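Protein yciO (Escherichia coli, PDB 1K7J) is of unknown function but belongs to the SUA5 family and may bind double-stranded RNA. Local coordinates at residues F5-H8 against P12-R15; N48-I53 against P108-Q113; S76-V81 against G137-S142; E114-I119 against L187-P192; F152-P157 against K161-K166. One frame throughout, in Å; residues are numbered along the deposited sequence.

In the fold
The five contacts spread over a single-chain α/β protein built round one mixed sheet. Contact 2 is the hub of the middle: it meets contact 3 where L111 CD2 packs on L141 CD2 at 3.4 Å, and contact 4 where Q113 N lies 2.9 Å from T118 O, a probable hydrogen bond. Contacts 3 and 4, with centres about 15 Å apart, reach the same sheet without touching. Contact 1, at the end of the outermost strand 3-6, lies about 36 Å from contact 4 between centres, across the middle of the chain. Contact 5 comes to about 6 Å of both contacts 1 and 2 between nearest atoms and is nested within the chain loop that contact 4 closes.

Contact 1: residues F5-H8 against P12-R15; sequences FYIH and PQQR
The β-to-α connection that leads from edge strand 3-6 into helix 14-25 is tied together by I7 and H8 meeting P12 and Q13. Q13 stands at the N-cap position of the helix, and its side chain reaches back to the end of the strand. CG of Q13 lies anti to the carbonyl carbon and beside the backbone N, and a bend at chi2 (96°) lays the amide across H8. Its OE1 accepts the backbone N-H of H8 at 2.9 Å from H8 N, a fairly straight bond whose N-H...O angle is 160°, with the donor tilted a little from the carbonyl plane. The other branch of the amide stacks on the imidazole: Q13 NE2 sits 3.3 Å above the plane of the H8 ring, over its centre, with ring and amide planes only 18° apart. One amide therefore grips the H8 backbone through oxygen and covers a ring face through nitrogen. Water 1 helps hold the amide in this orientation, accepting from Q13 NE2 at 2.9 Å and donating to Y6 O. Beside the amide the contact turns apolar. I7 CG2, anti to its own backbone N, touches P12 CB at 3.6 Å and also passes Q13 OE1. I7 carries on to L16 and I17 of helix 14-25, while P12 leans on A131 of helix 127-136. At the mouth of the loop, H8 O comes within 3.2 Å of P12 N, which as a proline nitrogen has no hydrogen to give.

Contact 2: residues N48-I53 against P108-Q113; sequences NAMERI and PRRLLQ
R110 and L111, in a short 3-10 turn between strands 97-102 and 118-122, close round the selenium of M50 on helix 47-57. The turn opens at P108, whose O accepts L111 N and whose CB lies 3.9 Å above one face of the R110 guanidinium. R109 follows and gives its O to L112 N at 3.0 Å, the second backbone bond of the turn. R110 has CG between its backbone N and carbonyl carbon (chi1 57°), and from there the chain runs extended toward the helix. Its NH1 approaches M50 SE at 3.7 Å, the selenium lying at the guanidinium edge and near its plane, while R110 CG and CD flank the same atom somewhat farther off. The other terminal nitrogen, NH2, is hydrogen-bonded to I44 O, which fixes the rotation of the group. With an alanine at R110, I44 O is likely to lose this donor and a gap to open beside the selenium. L111 comes next, running antiparallel alongside M50: its CD2 touches M50 SE at 3.6 Å and M50 CG at 3.9 Å. A bend at chi3 (80°) turns the methyl end of the selenomethionine aside, leaving the selenium itself against both partners. L112 then packs on I119 of strand 118-122, into which the chain is leading. Selenium meets a methyl and a guanidinium edge without any hydrogen bond across the segments, so this contact probably rests on dispersion and shape, with the arginine's polar hold directed to the I44 carbonyl instead.

Contact 3: residues S76-V81 against G137-S142; sequences STYSFV and GEPMLS
Y78, with CG anti to the carbonyl carbon (chi1 -72°) and the ring turned by a chi2 of 74°, offers one face to the pyrrolidine of P139. P139 CG lies 3.6 Å from the ring centroid and 13° off the ring normal, a CH-pi contact over the centre of the face. P139 CD shifts toward the phenol end and approaches Y78 CZ at 3.3 Å, so two carbons of the proline ring share the tyrosine face closely. At the polar rim, Y78 OH passes E138 CB at 3.8 Å, and the E138 carboxylate stands almost perpendicular to the ring. Water 2 bridges the two groups: it is hydrogen-bonded to Y78 OH at 2.7 Å and donates to E138 OE1 at 2.8 Å. The tyrosine thus joins an apolar face contact to a water-bridged hydroxyl. Y78 is the last residue of helix 72-78; its side chain also touches M121 of strand 118-122. P139 touches E74 of the same helix and leads from helix 127-136, left at G137 with positive phi, into strand 140-144, so the contact packs one helix end against the entry to a central strand.

Contact 4: residues E114-I119 against L187-P192; sequences EKRKTI and LTDDTP
R116 and T188 form the tight part of this contact. R116 NH2 donates to T188 OG1 at 2.6 Å, with an N-H...O angle of 165° and the oxygen only 2° out of the guanidinium plane. A bend at chi3 (56°) swings the guanidinium toward the 187-192 loop and against a methyl: T118 CG2 lies 4.2 Å from its plane, over the centre of one face. The same T118 CG2 meets T188 CG2 at 4.0 Å. D186 makes the grip a double one, its carboxylate forming a salt bridge with R116 NH1 and a hydrogen bond with T188 OG1. The looser side belongs to exposed D189, whose OD2 stays 3.9 Å from R116 NH2, a long salt bridge that probably adds only modest attraction. D189 and D190, both with left-handed backbone angles, make a type I'/III' turn in the hairpin between strands 183-186 and 193-196, closed by T191 N to T188 O at 3.2 Å, while T191 OG1 donates to D189 O. T118 opens strand 118-122, next to strand 97-102, and rests on its I100; strand 183-186 flanks 97-102 on the other side. The contact bridges across the end of strand 97-102, with L187 packed on helix 83-90.

Contact 5: residues F152-P157 against K161-K166; sequences FTESDP and KDRLEK
E154 and R163 meet through a salt bridge, E154 OE1 to R163 NE at 3.5 Å. The oxygen arrives at the edge of the guanidinium, in its plane, but the carboxylate is turned 77° from that plane, so the two groups do not pair in the flat, two-pronged way. R163 CG, anti to its backbone N (chi1 177°), and a bend at chi3 bring NE to the E154 carboxylate. Alongside the charge, R163 CD lies 3.7 Å from E154 OE1, and E154 OE2 comes within 4.2 Å of L164 CD1. The second link is a helical one: K161 N donates to P157 O at 3.0 Å, in the first turn of helix 157-164. One shell out, E159 OE2 makes a salt bridge with the same R163 NE, and E159 OE1 lies close to E154 OE1. R163 thus serves two neighbouring carboxylates, and its charge would offset their repulsion, which may otherwise favour protonation of one of them. A glutamine in place of E154 is likely to cost R163 this ion pair and weaken the tie between loop and helix. Farther out, D156 caps the helix start, its OD1 accepting from E158 N and E159 N, while K161 NZ forms a salt bridge with E165 OE1 at 3.3 Å, its hydrogen bond weak. E154 also packs on L145 and L147, just beyond strand 140-144, and E165 is backbone-bonded to S2, just before strand 3-6; helix 157-164 is thereby set between the long loop that precedes it and the N-terminal edge of the sheet.

Contact 1: residues F5-H8 against P12-R15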
# COMPACT_ATOMS: atom_id res chain seq x y z
N PHE A 5 4.39 -17.37 4.80
CA PHE A 5 3.04 -17.92 4.97
C PHE A 5 2.34 -18.17 3.66
O PHE A 5 2.32 -17.31 2.78
CB PHE A 5 2.14 -16.95 5.75
CG PHE A 5 2.51 -16.75 7.19
CD1 PHE A 5 3.51 -17.49 7.80
CD2 PHE A 5 1.83 -15.80 7.95
CE1 PHE A 5 3.83 -17.29 9.15
CE2 PHE A 5 2.14 -15.59 9.29
CZ PHE A 5 3.14 -16.34 9.89
N TYR A 6 1.73 -19.34 3.53
CA TYR A 6 0.95 -19.67 2.34
C TYR A 6 -0.49 -19.39 2.75
O TYR A 6 -1.07 -20.14 3.52
CB TYR A 6 1.10 -21.15 1.98
CG TYR A 6 2.38 -21.48 1.27
CD1 TYR A 6 2.51 -21.25 -0.10
CD2 TYR A 6 3.45 -22.04 1.95
CE1 TYR A 6 3.69 -21.58 -0.77
CE2 TYR A 6 4.63 -22.36 1.30
CZ TYR A 6 4.74 -22.13 -0.07
OH TYR A 6 5.90 -22.48 -0.72
N ILE A 7 -1.05 -18.30 2.24
CA ILE A 7 -2.42 -17.95 2.58
C ILE A 7 -3.33 -18.02 1.35
O ILE A 7 -3.00 -17.48 0.30
CB ILE A 7 -2.49 -16.53 3.20
CG1 ILE A 7 -1.61 -16.47 4.45
CG2 ILE A 7 -3.93 -16.17 3.54
CD1 ILE A 7 -1.67 -15.15 5.20
N HIS A 8 -4.46 -18.71 1.49
CA HIS A 8 -5.41 -18.84 0.39
C HIS A 8 -5.85 -17.43 0.01
O HIS A 8 -6.34 -16.68 0.84
CB HIS A 8 -6.61 -19.67 0.85
CG HIS A 8 -6.25 -21.09 1.17
ND1 HIS A 8 -7.04 -21.89 1.98
CD2 HIS A 8 -5.20 -21.85 0.80
CE1 HIS A 8 -6.48 -23.08 2.08
NE2 HIS A 8 -5.36 -23.09 1.38
N PRO A 12 -8.76 -16.33 2.83
CA PRO A 12 -7.62 -16.32 3.76
C PRO A 12 -7.87 -16.92 5.14
O PRO A 12 -8.86 -16.60 5.80
CB PRO A 12 -7.23 -14.84 3.81
CG PRO A 12 -8.51 -14.13 3.52
CD PRO A 12 -9.12 -14.96 2.42
N GLN A 13 -6.96 -17.78 5.56
CA GLN A 13 -7.06 -18.42 6.87
C GLN A 13 -6.86 -17.35 7.93
O GLN A 13 -5.81 -16.70 7.99
CB GLN A 13 -6.00 -19.52 7.02
CG GLN A 13 -6.10 -20.64 5.99
CD GLN A 13 -5.18 -20.44 4.80
OE1 GLN A 13 -5.09 -19.34 4.24
NE2 GLN A 13 -4.50 -21.51 4.39
N GLN A 14 -7.86 -17.17 8.79
CA GLN A 14 -7.79 -16.15 9.83
C GLN A 14 -6.59 -16.31 10.76
O GLN A 14 -6.01 -15.33 11.22
CB GLN A 14 -9.08 -16.14 10.65
CG GLN A 14 -9.28 -14.87 11.46
CD GLN A 14 -9.40 -13.65 10.58
OE1 GLN A 14 -10.20 -13.62 9.64
NE2 GLN A 14 -8.60 -12.62 10.88
N ARG A 15 -6.22 -17.55 11.05
CA ARG A 15 -5.09 -17.82 11.93
C ARG A 15 -3.80 -17.20 11.41
O ARG A 15 -3.03 -16.60 12.17
CB ARG A 15 -4.90 -19.32 12.11
CG ARG A 15 -3.70 -19.71 12.96
CD ARG A 15 -3.56 -21.22 13.02
NE ARG A 15 -3.26 -21.80 11.71
CZ ARG A 15 -2.05 -22.17 11.31
NH1 ARG A 15 -1.00 -22.02 12.11
NH2 ARG A 15 -1.88 -22.68 10.09
O HOH W 1 -2.48 -22.26 2.48

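Contact 2: residues N48-I53 against P108-Q113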
# COMPACT_ATOMS: atom_id res chain seq x y z
N ASN A 48 11.49 2.87 12.61
CA ASN A 48 12.52 1.96 12.12
C ASN A 48 12.01 1.12 10.95
O ASN A 48 12.74 0.88 9.99
CB ASN A 48 13.01 1.04 13.25
CG ASN A 48 13.79 1.79 14.31
OD1 ASN A 48 14.65 2.61 14.00
ND2 ASN A 48 13.50 1.50 15.57
N ALA A 49 10.77 0.66 11.04
CA ALA A 49 10.18 -0.14 9.97
C ALA A 49 10.03 0.73 8.72
O ALA A 49 10.26 0.27 7.61
CB ALA A 49 8.83 -0.70 10.40
N MSE A 50 9.62 1.98 8.93
CA MSE A 50 9.46 2.91 7.82
C MSE A 50 10.78 3.01 7.06
O MSE A 50 10.83 2.87 5.83
CB MSE A 50 9.09 4.31 8.34
CG MSE A 50 9.19 5.41 7.28
SE MSE A 50 9.34 7.19 8.02
CE MSE A 50 11.23 7.16 8.44
N GLU A 51 11.86 3.25 7.80
CA GLU A 51 13.18 3.39 7.21
C GLU A 51 13.57 2.15 6.41
O GLU A 51 14.12 2.25 5.32
CB GLU A 51 14.21 3.65 8.32
CG GLU A 51 15.59 4.00 7.80
CD GLU A 51 15.57 5.11 6.77
OE1 GLU A 51 14.83 6.10 6.97
OE2 GLU A 51 16.29 5.01 5.76
N ARG A 52 13.29 0.97 6.96
CA ARG A 52 13.60 -0.28 6.28
C ARG A 52 12.87 -0.38 4.94
O ARG A 52 13.44 -0.82 3.95
CB ARG A 52 13.23 -1.47 7.16
CG ARG A 52 14.14 -1.64 8.37
CD ARG A 52 13.64 -2.75 9.27
NE ARG A 52 13.64 -4.05 8.60
CZ ARG A 52 13.00 -5.12 9.06
NH1 ARG A 52 12.31 -5.05 10.19
NH2 ARG A 52 13.05 -6.26 8.39
N ILE A 53 11.61 0.03 4.93
CA ILE A 53 10.82 -0.01 3.70
C ILE A 53 11.38 0.99 2.68
O ILE A 53 11.49 0.67 1.50
CB ILE A 53 9.34 0.31 3.99
CG1 ILE A 53 8.69 -0.89 4.70
CG2 ILE A 53 8.61 0.63 2.69
CD1 ILE A 53 7.24 -0.68 5.07
N PRO A 108 1.63 10.58 11.00
CA PRO A 108 2.88 11.12 11.54
C PRO A 108 3.54 12.01 10.49
O PRO A 108 3.58 11.66 9.31
CB PRO A 108 3.70 9.86 11.82
CG PRO A 108 2.65 8.87 12.20
CD PRO A 108 1.56 9.12 11.17
N ARG A 109 4.05 13.15 10.92
CA ARG A 109 4.69 14.10 10.02
C ARG A 109 5.73 13.47 9.10
O ARG A 109 5.81 13.79 7.92
CB ARG A 109 5.34 15.23 10.83
CG ARG A 109 5.98 16.32 10.00
CD ARG A 109 6.67 17.35 10.90
NE ARG A 109 7.38 18.38 10.14
CZ ARG A 109 6.80 19.28 9.36
NH1 ARG A 109 5.47 19.30 9.23
NH2 ARG A 109 7.53 20.17 8.71
N ARG A 110 6.54 12.56 9.66
CA ARG A 110 7.60 11.90 8.90
C ARG A 110 7.12 11.13 7.67
O ARG A 110 7.91 10.85 6.76
CB ARG A 110 8.39 10.96 9.81
CG ARG A 110 7.53 9.91 10.50
CD ARG A 110 8.33 9.10 11.51
NE ARG A 110 7.45 8.35 12.40
CZ ARG A 110 6.79 7.24 12.05
NH1 ARG A 110 6.93 6.74 10.83
NH2 ARG A 110 5.99 6.66 12.93
N LEU A 111 5.84 10.78 7.64
CA LEU A 111 5.29 10.03 6.52
C LEU A 111 4.73 10.92 5.41
O LEU A 111 4.41 10.43 4.33
CB LEU A 111 4.19 9.08 7.01
CG LEU A 111 4.65 8.04 8.03
CD1 LEU A 111 3.47 7.17 8.44
CD2 LEU A 111 5.77 7.19 7.44
N LEU A 112 4.64 12.21 5.68
CA LEU A 112 4.12 13.15 4.69
C LEU A 112 5.24 13.75 3.86
O LEU A 112 6.34 13.98 4.36
CB LEU A 112 3.33 14.27 5.39
CG LEU A 112 2.13 13.81 6.23
CD1 LEU A 112 1.47 15.02 6.87
CD2 LEU A 112 1.14 13.06 5.35
N GLN A 113 4.95 14.00 2.58
CA GLN A 113 5.95 14.56 1.68
C GLN A 113 6.43 15.88 2.27
O GLN A 113 5.64 16.76 2.60
CB GLN A 113 5.34 14.77 0.29
CG GLN A 113 6.34 14.69 -0.84
CD GLN A 113 7.22 15.92 -0.94
OE1 GLN A 113 8.39 15.83 -1.30
NE2 GLN A 113 6.65 17.08 -0.63

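Contact 3: residues S76-V81 against G137-S142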
# COMPACT_ATOMS: atom_id res chain seq x y z
N SER A 76 -10.81 8.68 4.27
CA SER A 76 -11.26 10.03 4.59
C SER A 76 -10.92 10.48 6.00
O SER A 76 -11.12 11.64 6.36
CB SER A 76 -12.77 10.13 4.35
OG SER A 76 -13.07 9.82 3.00
N THR A 77 -10.43 9.54 6.81
CA THR A 77 -10.05 9.84 8.18
C THR A 77 -8.59 10.26 8.21
O THR A 77 -8.18 11.11 9.00
CB THR A 77 -10.23 8.59 9.08
OG1 THR A 77 -11.60 8.16 9.03
CG2 THR A 77 -9.85 8.90 10.52
N TYR A 78 -7.80 9.66 7.32
CA TYR A 78 -6.37 9.93 7.25
C TYR A 78 -5.93 10.96 6.22
O TYR A 78 -4.75 11.30 6.16
CB TYR A 78 -5.60 8.62 7.06
CG TYR A 78 -5.60 7.76 8.30
CD1 TYR A 78 -6.74 7.07 8.70
CD2 TYR A 78 -4.47 7.69 9.12
CE1 TYR A 78 -6.77 6.33 9.88
CE2 TYR A 78 -4.48 6.95 10.30
CZ TYR A 78 -5.63 6.28 10.68
OH TYR A 78 -5.64 5.56 11.85
N SER A 79 -6.85 11.44 5.39
CA SER A 79 -6.49 12.45 4.40
C SER A 79 -7.62 13.46 4.27
O SER A 79 -8.76 13.18 4.65
CB SER A 79 -6.19 11.80 3.04
OG SER A 79 -7.32 11.13 2.52
N PHE A 80 -7.30 14.64 3.75
CA PHE A 80 -8.31 15.69 3.57
C PHE A 80 -9.01 15.46 2.24
O PHE A 80 -8.39 15.55 1.17
CB PHE A 80 -7.65 17.06 3.61
CG PHE A 80 -7.14 17.45 4.98
CD1 PHE A 80 -8.03 17.67 6.03
CD2 PHE A 80 -5.78 17.61 5.21
CE1 PHE A 80 -7.56 18.04 7.30
CE2 PHE A 80 -5.30 17.97 6.46
CZ PHE A 80 -6.19 18.19 7.51
N VAL A 81 -10.30 15.17 2.31
CA VAL A 81 -11.10 14.88 1.13
C VAL A 81 -12.19 15.93 0.90
O VAL A 81 -13.08 16.09 1.73
CB VAL A 81 -11.76 13.49 1.27
CG1 VAL A 81 -12.56 13.16 0.01
CG2 VAL A 81 -10.69 12.43 1.52
N GLY A 137 -6.93 -2.96 12.17
CA GLY A 137 -7.77 -1.93 12.75
C GLY A 137 -7.48 -0.51 12.33
O GLY A 137 -8.20 0.42 12.71
N GLU A 138 -6.42 -0.33 11.56
CA GLU A 138 -6.04 0.99 11.06
C GLU A 138 -5.22 0.79 9.79
O GLU A 138 -4.91 -0.35 9.43
CB GLU A 138 -5.22 1.76 12.11
CG GLU A 138 -3.91 1.09 12.53
CD GLU A 138 -3.08 1.97 13.45
OE1 GLU A 138 -3.64 2.90 14.07
OE2 GLU A 138 -1.86 1.72 13.57
N PRO A 139 -4.88 1.88 9.09
CA PRO A 139 -4.10 1.75 7.85
C PRO A 139 -2.72 1.15 8.08
O PRO A 139 -2.18 1.18 9.19
CB PRO A 139 -4.00 3.19 7.35
CG PRO A 139 -5.23 3.82 7.89
CD PRO A 139 -5.30 3.27 9.29
N MSE A 140 -2.15 0.61 7.02
CA MSE A 140 -0.83 0.02 7.06
C MSE A 140 0.08 0.92 6.22
O MSE A 140 -0.28 1.27 5.09
CB MSE A 140 -0.88 -1.39 6.47
CG MSE A 140 0.42 -2.14 6.44
SE MSE A 140 0.14 -4.04 6.71
CE MSE A 140 -1.27 -4.34 5.41
N LEU A 141 1.22 1.33 6.77
CA LEU A 141 2.15 2.15 6.00
C LEU A 141 2.70 1.21 4.95
O LEU A 141 3.17 0.12 5.28
CB LEU A 141 3.28 2.67 6.89
CG LEU A 141 4.40 3.39 6.13
CD1 LEU A 141 3.85 4.62 5.42
CD2 LEU A 141 5.50 3.78 7.11
N SER A 142 2.64 1.61 3.69
CA SER A 142 3.10 0.73 2.62
C SER A 142 3.71 1.45 1.43
O SER A 142 3.79 2.68 1.38
CB SER A 142 1.91 -0.09 2.10
OG SER A 142 1.19 -0.71 3.15
O HOH W 2 -4.19 5.63 14.12

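Contact 4: residues E114-I119 against L187-P192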
# COMPACT_ATOMS: atom_id res chain seq x y z
N GLU A 114 7.75 15.99 2.42
CA GLU A 114 8.39 17.16 3.01
C GLU A 114 7.82 18.52 2.62
O GLU A 114 7.53 19.34 3.49
CB GLU A 114 9.89 17.13 2.67
CG GLU A 114 10.17 17.04 1.18
CD GLU A 114 11.63 16.75 0.87
OE1 GLU A 114 12.13 15.68 1.30
OE2 GLU A 114 12.28 17.58 0.19
N LYS A 115 7.64 18.75 1.32
CA LYS A 115 7.14 20.03 0.85
C LYS A 115 5.63 20.15 0.68
O LYS A 115 5.03 21.13 1.11
CB LYS A 115 7.83 20.38 -0.48
CG LYS A 115 7.57 21.79 -0.97
CD LYS A 115 8.32 22.07 -2.26
CE LYS A 115 8.11 23.50 -2.72
NZ LYS A 115 6.66 23.81 -2.89
N ARG A 116 5.02 19.15 0.06
CA ARG A 116 3.58 19.18 -0.20
C ARG A 116 2.69 18.61 0.91
O ARG A 116 1.47 18.82 0.89
CB ARG A 116 3.31 18.45 -1.52
CG ARG A 116 4.16 18.97 -2.69
CD ARG A 116 3.50 18.61 -4.01
NE ARG A 116 2.14 19.14 -4.03
CZ ARG A 116 1.09 18.50 -4.51
NH1 ARG A 116 1.22 17.28 -5.03
NH2 ARG A 116 -0.11 19.06 -4.45
N LYS A 117 3.28 17.91 1.86
CA LYS A 117 2.56 17.32 2.99
C LYS A 117 1.52 16.30 2.52
O LYS A 117 0.48 16.10 3.15
CB LYS A 117 1.87 18.41 3.82
CG LYS A 117 2.78 19.57 4.21
CD LYS A 117 4.00 19.09 4.98
CE LYS A 117 4.94 20.25 5.30
NZ LYS A 117 6.19 19.78 5.95
N THR A 118 1.83 15.65 1.41
CA THR A 118 0.93 14.66 0.83
C THR A 118 1.35 13.23 1.12
O THR A 118 2.44 12.97 1.64
CB THR A 118 0.87 14.81 -0.70
OG1 THR A 118 2.21 14.78 -1.22
CG2 THR A 118 0.21 16.12 -1.08
N ILE A 119 0.47 12.30 0.79
CA ILE A 119 0.72 10.88 0.96
C ILE A 119 -0.29 10.14 0.08
O ILE A 119 -1.39 10.64 -0.16
CB ILE A 119 0.57 10.46 2.45
CG1 ILE A 119 0.94 8.99 2.62
CG2 ILE A 119 -0.84 10.75 2.95
CD1 ILE A 119 1.24 8.60 4.06
N LEU A 187 -4.90 14.12 -6.57
CA LEU A 187 -6.19 14.81 -6.51
C LEU A 187 -6.14 16.17 -5.82
O LEU A 187 -7.18 16.80 -5.64
CB LEU A 187 -7.22 13.92 -5.81
CG LEU A 187 -7.60 12.61 -6.50
CD1 LEU A 187 -8.55 11.82 -5.61
CD2 LEU A 187 -8.25 12.91 -7.84
N THR A 188 -4.95 16.63 -5.45
CA THR A 188 -4.84 17.92 -4.78
C THR A 188 -5.15 19.07 -5.75
O THR A 188 -5.08 18.91 -6.97
CB THR A 188 -3.44 18.12 -4.16
OG1 THR A 188 -2.45 18.11 -5.18
CG2 THR A 188 -3.15 17.01 -3.15
N ASP A 189 -5.50 20.22 -5.18
CA ASP A 189 -5.83 21.42 -5.96
C ASP A 189 -7.01 21.17 -6.90
O ASP A 189 -7.19 21.89 -7.88
CB ASP A 189 -4.62 21.89 -6.76
CG ASP A 189 -3.46 22.30 -5.87
OD1 ASP A 189 -3.68 23.12 -4.95
OD2 ASP A 189 -2.33 21.81 -6.08
N ASP A 190 -7.81 20.15 -6.58
CA ASP A 190 -8.98 19.78 -7.38
C ASP A 190 -8.66 19.66 -8.86
O ASP A 190 -9.52 19.88 -9.72
CB ASP A 190 -10.12 20.77 -7.18
CG ASP A 190 -10.74 20.65 -5.81
OD1 ASP A 190 -10.42 19.68 -5.10
OD2 ASP A 190 -11.56 21.52 -5.44
N THR A 191 -7.41 19.31 -9.14
CA THR A 191 -6.94 19.16 -10.50
C THR A 191 -6.32 17.77 -10.64
O THR A 191 -5.12 17.58 -10.42
CB THR A 191 -5.88 20.23 -10.82
OG1 THR A 191 -6.48 21.52 -10.69
CG2 THR A 191 -5.35 20.06 -12.24
N PRO A 192 -7.14 16.77 -10.99
CA PRO A 192 -6.60 15.42 -11.13
C PRO A 192 -5.47 15.35 -12.15
O PRO A 192 -5.60 15.83 -13.28
CB PRO A 192 -7.82 14.60 -11.55
CG PRO A 192 -8.96 15.33 -10.87
CD PRO A 192 -8.60 16.77 -11.16

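Contact 5: residues F152-P157 against K161-K166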
# COMPACT_ATOMS: atom_id res chain seq x y z
N PHE A 152 7.52 -2.05 -13.27
CA PHE A 152 6.70 -3.19 -12.86
C PHE A 152 6.85 -3.55 -11.39
O PHE A 152 7.87 -3.25 -10.76
CB PHE A 152 7.07 -4.42 -13.69
CG PHE A 152 6.95 -4.20 -15.17
CD1 PHE A 152 5.71 -4.05 -15.78
CD2 PHE A 152 8.10 -4.16 -15.97
CE1 PHE A 152 5.60 -3.86 -17.16
CE2 PHE A 152 8.00 -3.97 -17.35
CZ PHE A 152 6.75 -3.82 -17.94
N THR A 153 5.82 -4.19 -10.84
CA THR A 153 5.86 -4.61 -9.45
C THR A 153 6.25 -6.08 -9.43
O THR A 153 6.06 -6.79 -10.42
CB THR A 153 4.47 -4.51 -8.77
OG1 THR A 153 3.57 -5.44 -9.38
CG2 THR A 153 3.92 -3.11 -8.88
N GLU A 154 6.82 -6.53 -8.32
CA GLU A 154 7.19 -7.93 -8.18
C GLU A 154 5.86 -8.67 -8.06
O GLU A 154 4.93 -8.20 -7.40
CB GLU A 154 8.06 -8.14 -6.94
CG GLU A 154 9.45 -7.52 -7.09
CD GLU A 154 10.38 -7.86 -5.94
OE1 GLU A 154 10.83 -9.02 -5.84
OE2 GLU A 154 10.67 -6.95 -5.13
N SER A 155 5.77 -9.83 -8.71
CA SER A 155 4.52 -10.58 -8.70
C SER A 155 4.66 -12.06 -8.36
O SER A 155 3.65 -12.73 -8.14
CB SER A 155 3.86 -10.46 -10.08
OG SER A 155 4.70 -11.00 -11.08
N ASP A 156 5.89 -12.55 -8.32
CA ASP A 156 6.19 -13.95 -8.02
C ASP A 156 6.66 -14.06 -6.57
O ASP A 156 7.77 -13.62 -6.24
CB ASP A 156 7.28 -14.44 -8.97
CG ASP A 156 7.59 -15.91 -8.80
OD1 ASP A 156 7.49 -16.43 -7.67
OD2 ASP A 156 7.96 -16.55 -9.82
N PRO A 157 5.85 -14.66 -5.69
CA PRO A 157 6.22 -14.81 -4.28
C PRO A 157 7.51 -15.59 -4.01
O PRO A 157 8.20 -15.33 -3.02
CB PRO A 157 4.98 -15.48 -3.66
CG PRO A 157 4.42 -16.27 -4.80
CD PRO A 157 4.56 -15.32 -5.97
N LYS A 161 10.84 -14.15 -2.22
CA LYS A 161 11.50 -14.84 -1.12
C LYS A 161 13.01 -14.90 -1.39
O LYS A 161 13.82 -14.62 -0.50
CB LYS A 161 10.94 -16.26 -0.97
CG LYS A 161 11.52 -17.07 0.18
CD LYS A 161 10.76 -18.39 0.33
CE LYS A 161 11.27 -19.23 1.50
NZ LYS A 161 12.64 -19.76 1.27
N ASP A 162 13.38 -15.24 -2.62
CA ASP A 162 14.80 -15.33 -2.97
C ASP A 162 15.51 -13.99 -2.83
O ASP A 162 16.66 -13.93 -2.40
CB ASP A 162 14.98 -15.81 -4.42
CG ASP A 162 14.49 -17.24 -4.63
OD1 ASP A 162 14.54 -18.04 -3.67
OD2 ASP A 162 14.07 -17.56 -5.76
N ARG A 163 14.81 -12.91 -3.18
CA ARG A 163 15.39 -11.58 -3.12
C ARG A 163 15.37 -10.87 -1.77
O ARG A 163 16.33 -10.18 -1.41
CB ARG A 163 14.71 -10.66 -4.14
CG ARG A 163 15.21 -9.21 -4.10
CD ARG A 163 14.34 -8.28 -4.94
NE ARG A 163 14.29 -8.68 -6.34
CZ ARG A 163 15.34 -8.69 -7.16
NH1 ARG A 163 16.54 -8.32 -6.71
NH2 ARG A 163 15.19 -9.06 -8.43
N LEU A 164 14.29 -11.05 -1.00
CA LEU A 164 14.16 -10.33 0.26
C LEU A 164 14.02 -11.09 1.57
O LEU A 164 13.78 -10.46 2.61
CB LEU A 164 12.99 -9.35 0.15
CG LEU A 164 13.06 -8.32 -0.98
CD1 LEU A 164 11.72 -7.61 -1.11
CD2 LEU A 164 14.18 -7.34 -0.69
N GLU A 165 14.16 -12.41 1.57
CA GLU A 165 13.98 -13.13 2.82
C GLU A 165 14.95 -12.73 3.93
O GLU A 165 14.71 -13.02 5.10
CB GLU A 165 14.03 -14.64 2.58
CG GLU A 165 15.39 -15.21 2.27
CD GLU A 165 15.31 -16.69 1.96
OE1 GLU A 165 14.51 -17.39 2.62
OE2 GLU A 165 16.05 -17.16 1.06
N LYS A 166 16.04 -12.06 3.57
CA LYS A 166 17.01 -11.61 4.58
C LYS A 166 16.74 -10.17 5.01
O LYS A 166 17.35 -9.68 5.95
CB LYS A 166 18.44 -11.69 4.03
CG LYS A 166 18.90 -13.06 3.60
CD LYS A 166 20.41 -13.08 3.34
CE LYS A 166 20.82 -12.09 2.26
NZ LYS A 166 22.29 -12.10 2.02